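Local coordinates for protein chlamydomonas reinhardtii THB1 (Chlamydomonas reinhardtii, PDB 6CII) that binds a heme group and, as a group I truncated hemoglobin, probably also binds oxygen, at residues S9-M14 / T58-G63; Q36-F40 / H88-V93; L97-L101 / K111-M115. One frame throughout, in Å; residues are numbered along the deposited sequence. Where two conformers were deposited one is given.

Contact 1 (S9-M14 / T58-G63)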
loop_
_atom_site.group_PDB
_atom_site.type_symbol
_atom_site.label_atom_id
_atom_site.label_comp_id
_atom_site.label_asym_id
_atom_site.label_seq_id
_atom_site.Cartn_x
_atom_site.Cartn_y
_atom_site.Cartn_z
ATOM N N SER A 9 -15.912 -8.727 3.206
ATOM C CA SER A 9 -14.572 -8.535 2.676
ATOM C C SER A 9 -13.623 -8.120 3.780
ATOM O O SER A 9 -14.023 -7.625 4.841
ATOM C CB SER A 9 -14.549 -7.448 1.600
ATOM O OG SER A 9 -14.898 -6.191 2.166
ATOM N N LEU A 10 -12.333 -8.326 3.510
ATOM C CA LEU A 10 -11.301 -7.872 4.435
ATOM C C LEU A 10 -11.420 -6.379 4.661
ATOM O O LEU A 10 -11.379 -5.904 5.793
ATOM C CB LEU A 10 -9.925 -8.215 3.882
ATOM C CG LEU A 10 -8.754 -7.584 4.637
ATOM C CD1 LEU A 10 -8.667 -8.142 6.068
ATOM C CD2 LEU A 10 -7.435 -7.792 3.868
ATOM N N TYR A 11 -11.579 -5.629 3.571
ATOM C CA TYR A 11 -11.822 -4.193 3.636
ATOM C C TYR A 11 -12.923 -3.840 4.621
ATOM O O TYR A 11 -12.723 -3.017 5.513
ATOM C CB TYR A 11 -12.196 -3.720 2.243
ATOM C CG TYR A 11 -12.554 -2.262 2.112
ATOM C CD1 TYR A 11 -13.897 -1.867 2.004
ATOM C CD2 TYR A 11 -11.567 -1.293 2.029
ATOM C CE1 TYR A 11 -14.223 -0.526 1.828
ATOM C CE2 TYR A 11 -11.885 0.055 1.848
ATOM C CZ TYR A 11 -13.217 0.420 1.759
ATOM O OH TYR A 11 -13.570 1.735 1.541
ATOM N N SER A 12 -14.110 -4.445 4.465
ATOM C CA SER A 12 -15.200 -4.113 5.370
ATOM C C SER A 12 -14.881 -4.520 6.799
ATOM O O SER A 12 -15.165 -3.763 7.742
ATOM C CB SER A 12 -16.495 -4.761 4.892
ATOM O OG SER A 12 -16.802 -4.211 3.635
ATOM N N ARG A 13 -14.275 -5.698 6.979
ATOM C CA ARG A 13 -14.012 -6.213 8.321
ATOM C C ARG A 13 -12.979 -5.378 9.057
ATOM O O ARG A 13 -13.016 -5.279 10.290
ATOM C CB ARG A 13 -13.578 -7.665 8.220
ATOM C CG ARG A 13 -14.742 -8.609 7.810
ATOM C CD ARG A 13 -14.334 -10.085 7.678
ATOM N NE ARG A 13 -13.550 -10.366 6.476
ATOM C CZ ARG A 13 -12.277 -10.766 6.501
ATOM N NH1 ARG A 13 -11.674 -10.952 7.662
ATOM N NH2 ARG A 13 -11.617 -11.008 5.380
ATOM N N MET A 14 -12.053 -4.768 8.325
ATOM C CA MET A 14 -11.058 -3.958 9.009
ATOM C C MET A 14 -11.558 -2.550 9.306
ATOM O O MET A 14 -10.824 -1.771 9.924
ATOM C CB MET A 14 -9.751 -3.928 8.194
ATOM C CG MET A 14 -9.816 -3.219 6.852
ATOM S SD MET A 14 -8.374 -3.580 5.787
ATOM C CE MET A 14 -7.062 -3.670 7.020
ATOM N N THR A 58 -8.042 -0.426 -1.380
ATOM C CA THR A 58 -9.470 -0.731 -1.319
ATOM C C THR A 58 -9.815 -1.886 -2.257
ATOM O O THR A 58 -10.535 -2.821 -1.875
ATOM C CB THR A 58 -10.247 0.527 -1.693
ATOM O OG1 THR A 58 -10.007 1.556 -0.721
ATOM C CG2 THR A 58 -11.733 0.233 -1.746
ATOM N N TYR A 59 -9.283 -1.835 -3.476
ATOM C CA TYR A 59 -9.499 -2.900 -4.458
ATOM C C TYR A 59 -8.940 -4.240 -3.978
ATOM O O TYR A 59 -9.658 -5.248 -3.970
ATOM C CB TYR A 59 -8.878 -2.500 -5.798
ATOM C CG TYR A 59 -8.827 -3.641 -6.784
ATOM C CD1 TYR A 59 -9.995 -4.174 -7.299
ATOM C CD2 TYR A 59 -7.619 -4.212 -7.146
ATOM C CE1 TYR A 59 -9.969 -5.222 -8.192
ATOM C CE2 TYR A 59 -7.580 -5.277 -8.051
ATOM C CZ TYR A 59 -8.759 -5.770 -8.561
ATOM O OH TYR A 59 -8.736 -6.826 -9.445
ATOM N N VAL A 60 -7.658 -4.290 -3.590
ATOM C CA VAL A 60 -7.097 -5.611 -3.286
ATOM C C VAL A 60 -7.608 -6.159 -1.963
ATOM O O VAL A 60 -7.543 -7.376 -1.746
ATOM C CB VAL A 60 -5.559 -5.634 -3.285
ATOM C CG1 VAL A 60 -5.046 -5.288 -4.696
ATOM C CG2 VAL A 60 -4.975 -4.708 -2.201
ATOM N N PHE A 61 -8.109 -5.311 -1.062
ATOM C CA PHE A 61 -8.756 -5.808 0.148
ATOM C C PHE A 61 -10.222 -6.162 -0.091
ATOM O O PHE A 61 -10.919 -6.497 0.862
ATOM C CB PHE A 61 -8.632 -4.791 1.302
ATOM C CG PHE A 61 -7.180 -4.501 1.730
ATOM C CD1 PHE A 61 -6.144 -5.366 1.406
ATOM C CD2 PHE A 61 -6.877 -3.368 2.474
ATOM C CE1 PHE A 61 -4.845 -5.085 1.793
ATOM C CE2 PHE A 61 -5.560 -3.097 2.873
ATOM C CZ PHE A 61 -4.555 -3.964 2.509
ATOM N N GLY A 62 -10.694 -6.104 -1.339
ATOM C CA GLY A 62 -12.042 -6.543 -1.674
ATOM C C GLY A 62 -13.137 -5.510 -1.519
ATOM O O GLY A 62 -14.314 -5.884 -1.468
ATOM N N GLY A 63 -12.796 -4.237 -1.427
ATOM C CA GLY A 63 -13.756 -3.171 -1.193
ATOM C C GLY A 63 -14.265 -2.468 -2.420
ATOM O O GLY A 63 -15.116 -1.578 -2.301
HETATM O O HOH W 1 -16.656 -5.261 0.301
HETATM O O HOH W 2 -11.666 -9.689 1.067
HETATM O O HOH W 3 -11.598 3.222 0.732
#

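Contact 2 (Q36-F40 / H88-V93). With HEM (protoporphyrin IX containing Fe), chain B.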
loop_
_atom_site.group_PDB
_atom_site.type_symbol
_atom_site.label_atom_id
_atom_site.label_comp_id
_atom_site.label_asym_id
_atom_site.label_seq_id
_atom_site.Cartn_x
_atom_site.Cartn_y
_atom_site.Cartn_z
ATOM N N GLN A 36 15.496 6.289 3.827
ATOM C CA GLN A 36 15.735 5.308 2.776
ATOM C C GLN A 36 14.664 5.335 1.701
ATOM O O GLN A 36 14.901 4.841 0.592
ATOM C CB GLN A 36 15.806 3.901 3.366
ATOM C CG GLN A 36 17.033 3.659 4.209
ATOM C CD GLN A 36 17.064 2.244 4.726
ATOM O OE1 GLN A 36 17.412 1.311 4.000
ATOM N NE2 GLN A 36 16.658 2.066 5.980
ATOM N N LEU A 37 13.506 5.909 1.998
ATOM C CA LEU A 37 12.388 5.899 1.071
ATOM C C LEU A 37 11.961 7.274 0.624
ATOM O O LEU A 37 11.452 7.403 -0.490
ATOM C CB LEU A 37 11.173 5.217 1.727
ATOM C CG LEU A 37 11.411 3.764 2.105
ATOM C CD1 LEU A 37 10.172 3.265 2.849
ATOM C CD2 LEU A 37 11.621 2.934 0.850
ATOM N N ALA A 38 12.101 8.282 1.492
ATOM C CA ALA A 38 11.675 9.643 1.171
ATOM C C ALA A 38 12.174 10.143 -0.179
ATOM O O ALA A 38 11.400 10.831 -0.871
ATOM C CB ALA A 38 12.111 10.598 2.298
ATOM N N PRO A 39 13.408 9.866 -0.615
ATOM C CA PRO A 39 13.855 10.438 -1.894
ATOM C C PRO A 39 13.020 10.009 -3.087
ATOM O O PRO A 39 12.918 10.781 -4.054
ATOM C CB PRO A 39 15.297 9.940 -2.010
ATOM C CG PRO A 39 15.738 9.854 -0.560
ATOM C CD PRO A 39 14.542 9.302 0.148
ATOM N N PHE A 40 12.394 8.823 -3.032
ATOM C CA PHE A 40 11.526 8.393 -4.122
ATOM C C PHE A 40 10.275 9.252 -4.229
ATOM O O PHE A 40 9.701 9.363 -5.320
ATOM C CB PHE A 40 11.135 6.928 -3.941
ATOM C CG PHE A 40 12.263 5.971 -4.186
ATOM C CD1 PHE A 40 12.993 5.446 -3.136
ATOM C CD2 PHE A 40 12.616 5.627 -5.473
ATOM C CE1 PHE A 40 14.040 4.585 -3.369
ATOM C CE2 PHE A 40 13.669 4.758 -5.703
ATOM C CZ PHE A 40 14.378 4.247 -4.648
ATOM N N HIS A 88 14.503 -4.685 -1.461
ATOM C CA HIS A 88 14.659 -4.242 -0.082
ATOM C C HIS A 88 13.738 -3.068 0.209
ATOM O O HIS A 88 13.129 -3.009 1.285
ATOM C CB HIS A 88 16.110 -3.864 0.211
ATOM C CG HIS A 88 16.323 -3.307 1.590
ATOM N ND1 HIS A 88 16.057 -4.029 2.735
ATOM C CD2 HIS A 88 16.759 -2.092 2.003
ATOM C CE1 HIS A 88 16.333 -3.287 3.793
ATOM N NE2 HIS A 88 16.770 -2.113 3.376
ATOM N N HIS A 89 13.597 -2.140 -0.751
ATOM C CA HIS A 89 12.631 -1.060 -0.550
ATOM C C HIS A 89 11.236 -1.616 -0.368
ATOM O O HIS A 89 10.455 -1.110 0.452
ATOM C CB HIS A 89 12.620 -0.089 -1.728
ATOM C CG HIS A 89 13.914 0.621 -1.936
ATOM N ND1 HIS A 89 14.588 0.580 -3.131
ATOM C CD2 HIS A 89 14.655 1.387 -1.105
ATOM C CE1 HIS A 89 15.711 1.272 -3.022
ATOM N NE2 HIS A 89 15.774 1.776 -1.800
ATOM N N PHE A 90 10.876 -2.619 -1.164
ATOM C CA PHE A 90 9.579 -3.252 -0.989
ATOM C C PHE A 90 9.403 -3.750 0.439
ATOM O O PHE A 90 8.357 -3.520 1.054
ATOM C CB PHE A 90 9.405 -4.383 -1.999
ATOM C CG PHE A 90 8.052 -5.031 -1.950
ATOM C CD1 PHE A 90 7.777 -6.024 -1.016
ATOM C CD2 PHE A 90 7.068 -4.661 -2.842
ATOM C CE1 PHE A 90 6.528 -6.619 -0.962
ATOM C CE2 PHE A 90 5.821 -5.263 -2.811
ATOM C CZ PHE A 90 5.547 -6.235 -1.876
ATOM N N ASP A 91 10.435 -4.382 1.011
ATOM C CA ASP A 91 10.316 -4.864 2.383
ATOM C C ASP A 91 10.156 -3.715 3.359
ATOM O O ASP A 91 9.367 -3.810 4.307
ATOM C CB ASP A 91 11.538 -5.694 2.785
ATOM C CG ASP A 91 11.590 -7.040 2.105
ATOM O OD1 ASP A 91 10.548 -7.565 1.660
ATOM O OD2 ASP A 91 12.710 -7.579 2.012
ATOM N N LEU A 92 10.879 -2.613 3.139
ATOM C CA LEU A 92 10.736 -1.468 4.027
ATOM C C LEU A 92 9.325 -0.909 3.961
ATOM O O LEU A 92 8.758 -0.489 4.990
ATOM C CB LEU A 92 11.750 -0.385 3.660
ATOM C CG LEU A 92 13.251 -0.672 3.828
ATOM C CD1 LEU A 92 13.988 0.614 3.423
ATOM C CD2 LEU A 92 13.610 -1.076 5.267
ATOM N N VAL A 93 8.766 -0.839 2.746
ATOM C CA VAL A 93 7.424 -0.285 2.568
ATOM C C VAL A 93 6.392 -1.179 3.227
ATOM O O VAL A 93 5.491 -0.704 3.920
ATOM C CB VAL A 93 7.137 -0.088 1.072
ATOM C CG1 VAL A 93 5.654 0.157 0.876
ATOM C CG2 VAL A 93 7.898 1.108 0.597
HETATM C CHA HEM B . 3.138 4.685 -7.308
HETATM C CHB HEM B . 1.330 0.797 -4.951
HETATM C CHC HEM B . 5.886 -0.330 -3.431
HETATM C CHD HEM B . 7.419 4.104 -4.997
HETATM C C1A HEM B . 2.307 3.708 -6.814
HETATM C C2A HEM B . 0.885 3.651 -7.059
HETATM C C3A HEM B . 0.396 2.598 -6.407
HETATM C C4A HEM B . 1.458 1.938 -5.708
HETATM C CMA HEM B . -1.063 2.097 -6.340
HETATM C CAA HEM B . 0.142 4.669 -7.956
HETATM C CBA HEM B . 0.261 4.172 -9.404
HETATM C CGA HEM B . -0.613 5.000 -10.300
HETATM O O1A HEM B . -1.803 4.633 -10.449
HETATM O O2A HEM B . -0.126 6.027 -10.837
HETATM C C1B HEM B . 2.419 0.201 -4.335
HETATM C C2B HEM B . 2.323 -0.946 -3.478
HETATM C C3B HEM B . 3.543 -1.270 -3.047
HETATM C C4B HEM B . 4.499 -0.332 -3.614
HETATM C CMB HEM B . 1.001 -1.666 -3.143
HETATM C CAB HEM B . 3.807 -2.463 -2.111
HETATM C CBB HEM B . 4.861 -2.521 -1.305
HETATM C C1C HEM B . 6.656 0.782 -3.733
HETATM C C2C HEM B . 8.070 0.938 -3.446
HETATM C C3C HEM B . 8.472 2.146 -3.890
HETATM C C4C HEM B . 7.332 2.833 -4.448
HETATM C CMC HEM B . 8.912 -0.179 -2.781
HETATM C CAC HEM B . 9.873 2.816 -3.821
HETATM C CBC HEM B . 10.538 2.753 -2.678
HETATM C C1D HEM B . 6.338 4.617 -5.707
HETATM C C2D HEM B . 6.358 5.919 -6.304
HETATM C C3D HEM B . 5.189 6.109 -6.955
HETATM C C4D HEM B . 4.395 4.921 -6.799
HETATM C CMD HEM B . 7.535 6.914 -6.178
HETATM C CAD HEM B . 4.786 7.378 -7.729
HETATM C CBD HEM B . 5.491 7.386 -9.086
HETATM C CGD HEM B . 5.120 8.649 -9.836
HETATM O O1D HEM B . 6.044 9.345 -10.328
HETATM O O2D HEM B . 3.903 8.950 -9.946
HETATM N NA HEM B . 2.608 2.635 -5.991
HETATM N NB HEM B . 3.771 0.565 -4.388
HETATM N NC HEM B . 6.242 1.954 -4.384
HETATM N ND HEM B . 5.113 4.025 -6.022
HETATM FE FE HEM B . 4.411 2.310 -5.217
HETATM O O HOH W 4 17.280 3.473 -0.206
#

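Contact 3 (L97-L101 / K111-M115)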
loop_
_atom_site.group_PDB
_atom_site.type_symbol
_atom_site.label_atom_id
_atom_site.label_comp_id
_atom_site.label_asym_id
_atom_site.label_seq_id
_atom_site.Cartn_x
_atom_site.Cartn_y
_atom_site.Cartn_z
ATOM N N LEU A 97 3.726 -0.485 6.460
ATOM C CA LEU A 97 2.289 -0.728 6.477
ATOM C C LEU A 97 1.919 -1.666 7.615
ATOM O O LEU A 97 0.899 -1.474 8.279
ATOM C CB LEU A 97 1.815 -1.304 5.152
ATOM C CG LEU A 97 0.297 -1.521 5.061
ATOM C CD1 LEU A 97 -0.470 -0.207 5.288
ATOM C CD2 LEU A 97 -0.113 -2.170 3.720
ATOM N N ASP A 98 2.729 -2.686 7.848
ATOM C CA ASP A 98 2.408 -3.609 8.931
ATOM C C ASP A 98 2.403 -2.874 10.261
ATOM O O ASP A 98 1.457 -2.999 11.042
ATOM C CB ASP A 98 3.400 -4.765 8.962
ATOM C CG ASP A 98 3.105 -5.726 10.109
ATOM O OD1 ASP A 98 2.260 -6.611 9.940
ATOM O OD2 ASP A 98 3.690 -5.570 11.191
ATOM N N SER A 99 3.439 -2.063 10.509
ATOM C CA SER A 99 3.512 -1.278 11.745
ATOM C C SER A 99 2.355 -0.297 11.861
ATOM O O SER A 99 1.842 -0.058 12.961
ATOM C CB SER A 99 4.843 -0.526 11.800
ATOM O OG SER A 99 5.914 -1.437 12.030
ATOM N N THR A 100 1.949 0.306 10.734
ATOM C CA THR A 100 0.797 1.205 10.742
ATOM C C THR A 100 -0.468 0.474 11.155
ATOM O O THR A 100 -1.256 0.973 11.974
ATOM C CB THR A 100 0.610 1.813 9.356
ATOM O OG1 THR A 100 1.726 2.657 9.045
ATOM C CG2 THR A 100 -0.707 2.580 9.274
ATOM N N LEU A 101 -0.711 -0.694 10.547
ATOM C CA LEU A 101 -1.928 -1.430 10.869
ATOM C C LEU A 101 -1.920 -1.865 12.325
ATOM O O LEU A 101 -2.959 -1.840 12.998
ATOM C CB LEU A 101 -2.051 -2.628 9.940
ATOM C CG LEU A 101 -2.300 -2.284 8.476
ATOM C CD1 LEU A 101 -2.350 -3.596 7.662
ATOM C CD2 LEU A 101 -3.564 -1.460 8.288
ATOM N N LYS A 111 -4.731 -8.167 10.032
ATOM C CA LYS A 111 -3.431 -7.644 9.619
ATOM C C LYS A 111 -2.647 -8.675 8.798
ATOM O O LYS A 111 -2.046 -8.335 7.781
ATOM C CB LYS A 111 -2.631 -7.192 10.845
ATOM C CG LYS A 111 -1.311 -6.504 10.462
ATOM C CD LYS A 111 -0.622 -5.873 11.715
ATOM C CE LYS A 111 -0.247 -6.916 12.749
ATOM N NZ LYS A 111 0.967 -7.622 12.310
ATOM N N ALA A 112 -2.666 -9.958 9.214
ATOM C CA ALA A 112 -1.939 -10.978 8.471
ATOM C C ALA A 112 -2.505 -11.134 7.076
ATOM O O ALA A 112 -1.753 -11.273 6.103
ATOM C CB ALA A 112 -2.001 -12.321 9.207
ATOM N N GLU A 113 -3.835 -11.121 6.958
ATOM C CA GLU A 113 -4.451 -11.236 5.643
ATOM C C GLU A 113 -4.035 -10.068 4.758
ATOM O O GLU A 113 -3.641 -10.251 3.599
ATOM C CB GLU A 113 -5.971 -11.286 5.772
ATOM C CG GLU A 113 -6.601 -11.559 4.410
ATOM C CD GLU A 113 -8.094 -11.841 4.464
ATOM O OE1 GLU A 113 -8.653 -11.919 5.575
ATOM O OE2 GLU A 113 -8.689 -11.988 3.374
ATOM N N ALA A 114 -4.153 -8.849 5.292
ATOM C CA ALA A 114 -3.799 -7.664 4.520
ATOM C C ALA A 114 -2.352 -7.733 4.078
ATOM O O ALA A 114 -2.022 -7.444 2.918
ATOM C CB ALA A 114 -4.061 -6.403 5.359
ATOM N N MET A 115 -1.470 -8.153 4.977
ATOM C CA MET A 115 -0.063 -8.121 4.619
ATOM C C MET A 115 0.280 -9.236 3.646
ATOM O O MET A 115 1.197 -9.082 2.835
ATOM C CB MET A 115 0.800 -8.191 5.880
ATOM C CG MET A 115 0.709 -6.951 6.757
ATOM S SD MET A 115 0.905 -5.347 5.926
ATOM C CE MET A 115 2.472 -5.629 5.071
#

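Contact 1 (S9-M14 / T58-G63)
A Schellman motif ends helix 46-60, and the short N-terminal helix 10-13 docks onto it through Tyr11 and Phe61. Gly63 N bonds to Thr58 O at 2.7 Å and Gly62 N to Tyr59 O at 3.0 Å, while Gly62 takes the positive phi of the C-prime residue, 87°. The turn leaves the carbonyl of Phe61 pointing at the first turn of helix 10-13, where Tyr11 N donates to Phe61 O over 2.9 Å with an N-H...O angle of 160°. The same oxygen accepts a longer bond from a water that also takes the N-H of Leu10. Ser9 is the N-cap of helix 10-13, its OG accepting from Ser12 N at 3.0 Å, and a second water joins that hydroxyl to Gly62 O. With chi1 at 177°, CG of Tyr11 stands anti to the backbone N, which lays the ring beside Thr58 and Gly63. Thr58 CG2 sits over one face, 4.0 Å from the ring centroid, a CH-pi contact, and Gly63 CA approaches CD1 of Tyr11 to 3.5 Å; a beta carbon on Gly63 would run into that ring atom. A third water bridges Tyr11 OH and Thr58 OG1, which is also bonded to Val54 O. Replacing Tyr11 by an alanine would probably leave the Thr58 methyl and Gly63 facing a gap and the bridging water without its phenol mate. On the buried side, Leu10 CD2 reaches Phe61 CD1 at 3.7 Å, and Met14, modelled in two conformers, in one brings SD obliquely to the Phe61 ring, a Met-aromatic contact. A glycine pair that stops the helix after the distal heme wall, here Gly62 and Gly63, is a hallmark of the truncated, 2-on-2 globin fold.

Contact 2 (Q36-F40 / H88-V93)
Phe40 turns the edge of its ring to the face of His89 in an edge-to-face pair, centroids 4.8 Å apart and planes at 70°, on the rim of the heme pocket of this 2-on-2 globin. Phe40 CZ is 3.6 Å from His89 CE1. One face of the phenylalanine carries heme CBC, the end of a vinyl group, which lies 3.7 Å from Phe40 CD1 and is offset toward the ring's rim. His89 CB touches the same vinyl, and chi1 of -63° turns the face of its ring to the Phe40 edge. Its rotation is probably steadied by a bond at ND1 to a residue just outside the segment and by a water in the ring plane, 2.8 Å from His89 NE2. That water donates to Gln36 O, linking the loop carbonyl to the imidazole beside the direct packing. Leu37 forks between protein and cofactor: its CD2 touches the same vinyl carbon, whereas CD1 packs on Val93 CG2 at 3.9 Å and on the CB of Leu92. On the far flank of helix 87-103, Phe90 lays its ring face against the other vinyl, CE2 to heme CBB 3.3 Å. Toward solvent, the extended Gln36 side chain crosses Leu92 nearly at right angles, its OE1 3.5 Å from Leu92 CD1. The same OE1 also comes to the edge of the His88 ring, near its plane, 3.5 Å from NE2.

Contact 3 (L97-L101 / K111-M115)
Helices 87-103 and 108-126 run antiparallel here, their local axes 10.4 Å apart at 155°, and Leu101 faces Lys111 with CA atoms 6.5 Å from each other. This is the G-H helix hairpin, one of the two antiparallel pairs that make up the 2-on-2 globin fold, and long side chains fill the space between its rather widely set axes. At the more solvent-facing flank, Lys111 NZ donates to Asp98 OD1 over 2.9 Å in a salt bridge. The ammonium meets that oxygen on its syn side, 20° out of the carboxylate plane, while OD2 stays 3.6 Å from NZ, so the grip is essentially on one oxygen. Torsions on both sides make it possible: Asp98 holds CG opposite its backbone N, chi1 179°, and the lysine chain leaves its helix extended and then folds at chi3 and chi4 to turn its end back to the acid. The folded methylenes are used as apolar surface, with Lys111 CD lying 4.0 Å from Leu101 CB. Since Lys111 is largely buried, pairing with Asp98 probably offsets the cost of holding its charge there. Deeper in, Leu101 CD1 meets the methyl of Ala114 at 4.0 Å and also packs on Met115 SD. Leu97 touches Phe27, so the seam is bordered there by helix 16-33. Met115, bent at chi2 and chi3, curls across the backbone of Asp98 and sets its sulfur beside Leu97, SD to CG 4.0 Å. Met115 CG lies 3.6 Å from Asp98 OD1, the same oxygen that holds the lysine.

Overall arrangement
From the N terminus, contact 1 joins helix 10-13 to the end of helix 46-60, closing a largely helical span of 43 residues. Contact 2 starts inside that span, at 36-40, and ends beyond it in helix 87-103, so the two cross along the chain; their centres lie 25 Å apart on opposite sides of the molecule. Contact 3 follows both in series and closes a short hairpin between helices 87-103 and 108-126. It shares the former helix with contact 2, and meets contact 1 directly: Arg13 NH2 forms a salt bridge with Glu113 OE1, and Leu10 and Phe61 pack on Ala114. Together they tie helix 10-13, the end of helix 46-60 and the heme-side 36-40 turn to that hairpin.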